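Local coordinates for putative transcriptional regulator (TetR/AcrR family) (Acinetobacter sp., PDB 3KNW), which probably binds DNA through a helix-turn-helix motif and regulates transcription, at residues L124-D127 and M128-I131. Sequence-based numbering, arbitrary orientation.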
loop_
_atom_site.group_PDB
_atom_site.type_symbol
_atom_site.label_atom_id
_atom_site.label_comp_id
_atom_site.label_asym_id
_atom_site.label_seq_id
_atom_site.Cartn_x
_atom_site.Cartn_y
_atom_site.Cartn_z
ATOM N N LEU A 124 -13.747 -8.845 2.367
ATOM C CA LEU A 124 -14.280 -8.624 1.050
ATOM C C LEU A 124 -14.851 -9.900 0.442
ATOM O O LEU A 124 -14.296 -10.965 0.575
ATOM C CB LEU A 124 -13.119 -8.173 0.217
ATOM C CG LEU A 124 -13.366 -7.116 -0.807
ATOM C CD1 LEU A 124 -13.983 -5.899 -0.148
ATOM C CD2 LEU A 124 -11.977 -6.876 -1.402
ATOM N N SER A 125 -16.008 -9.803 -0.187
ATOM C CA SER A 125 -16.530 -10.903 -1.000
ATOM C C SER A 125 -15.479 -11.280 -2.032
ATOM O O SER A 125 -14.766 -10.409 -2.521
ATOM C CB SER A 125 -17.758 -10.444 -1.743
ATOM O OG SER A 125 -17.410 -9.492 -2.768
ATOM N N GLU A 126 -15.376 -12.563 -2.360
ATOM C CA GLU A 126 -14.612 -13.011 -3.527
ATOM C C GLU A 126 -14.959 -12.270 -4.808
ATOM O O GLU A 126 -14.070 -12.010 -5.639
ATOM C CB GLU A 126 -14.850 -14.490 -3.819
ATOM C CG GLU A 126 -13.763 -15.367 -3.382
ATOM C CD GLU A 126 -12.400 -14.898 -3.885
ATOM O OE1 GLU A 126 -12.255 -14.493 -5.086
ATOM O OE2 GLU A 126 -11.481 -14.942 -3.040
ATOM N N ASP A 127 -16.244 -11.985 -5.008
ATOM C CA ASP A 127 -16.671 -11.343 -6.251
ATOM C C ASP A 127 -15.982 -9.968 -6.432
ATOM O O ASP A 127 -15.456 -9.644 -7.505
ATOM C CB ASP A 127 -18.206 -11.198 -6.302
ATOM C CG ASP A 127 -18.909 -12.541 -6.524
ATOM O OD1 ASP A 127 -18.479 -13.290 -7.455
ATOM O OD2 ASP A 127 -19.840 -12.863 -5.742
HETATM N N MSE A 128 -15.984 -9.181 -5.367
HETATM C CA MSE A 128 -15.401 -7.869 -5.386
HETATM C C MSE A 128 -13.877 -7.955 -5.503
HETATM O O MSE A 128 -13.251 -7.220 -6.269
HETATM C CB MSE A 128 -15.863 -7.086 -4.125
HETATM C CG MSE A 128 -17.306 -6.478 -4.266
HETATM SE SE MSE A 128 -17.876 -5.486 -2.743
HETATM C CE MSE A 128 -16.615 -4.121 -2.885
ATOM N N ARG A 129 -13.279 -8.892 -4.784
ATOM C CA ARG A 129 -11.849 -9.074 -4.852
ATOM C C ARG A 129 -11.373 -9.459 -6.253
ATOM O O ARG A 129 -10.382 -8.938 -6.731
ATOM C CB ARG A 129 -11.399 -10.146 -3.868
ATOM C CG ARG A 129 -9.890 -10.154 -3.694
ATOM C CD ARG A 129 -9.497 -11.361 -2.914
ATOM N NE ARG A 129 -9.553 -12.615 -3.681
ATOM C CZ ARG A 129 -8.745 -12.939 -4.710
ATOM N NH1 ARG A 129 -8.895 -14.130 -5.304
ATOM N NH2 ARG A 129 -7.792 -12.099 -5.170
ATOM N N LEU A 130 -12.059 -10.397 -6.866
ATOM C CA LEU A 130 -11.829 -10.759 -8.283
ATOM C C LEU A 130 -11.959 -9.582 -9.260
ATOM O O LEU A 130 -11.075 -9.373 -10.076
ATOM C CB LEU A 130 -12.841 -11.826 -8.707
ATOM C CG LEU A 130 -12.505 -12.635 -9.960
ATOM C CD1 LEU A 130 -11.063 -13.273 -9.932
ATOM C CD2 LEU A 130 -13.620 -13.720 -10.148
ATOM N N ILE A 131 -13.035 -8.806 -9.158
ATOM C CA ILE A 131 -13.184 -7.628 -10.002
ATOM C C ILE A 131 -12.009 -6.669 -9.827
ATOM O O ILE A 131 -11.434 -6.198 -10.811
ATOM C CB ILE A 131 -14.493 -6.849 -9.722
ATOM C CG1 ILE A 131 -15.722 -7.663 -10.183
ATOM C CG2 ILE A 131 -14.481 -5.541 -10.457
ATOM C CD1 ILE A 131 -17.025 -7.159 -9.609
#
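At the edge of the Arg-129 guanidinium, almost exactly in its plane, sits one carboxylate oxygen of Glu-126, three residues earlier on the same turn of helix. The salt bridge runs from Arg-129 NE to Glu-126 OE2 over 3.1 Å and is nearly straight. OE2 is approached on its syn side, though tilted out of the carboxylate plane, and the two flat groups are turned 71° against each other; in keeping with this the pairing is lopsided, the second bond, from NH1 to OE1, being weak. The bend of Arg-129 at chi3 (75°) swings NE over to the acid. Glutamate and arginine, both long and flexible, suit a helix surface that faces a partner: OE2 also pairs with Lys-184 of the second subunit, while NH2 donates to Leu-182 O of that subunit.

Just before Glu-126 the helix is capped. Ser-125 is the N-cap, and chi1 of 70° turns its short hydroxyl back so that OG accepts from Met-128 N, an amide of the first turn, at 3.0 Å; OG is also hydrogen-bonded to Glu-59. On the inner side, Leu-124 crosses Met-128, a selenomethionine here, at about a right angle, Leu-124 CG lying 4.2 Å from Met-128 CB, while Leu-124 CD2 rests on Arg-129 CA.

Apolar side chains suit this face: Leu-124 and the buried Met-128 both pack on Met-117 of helix 111-119, and Met-128 and Ile-131 reach helix 58-81, so the start of helix 126-153 is seated against two helices of its own chain and, through Glu-126 and Arg-129, against the second subunit.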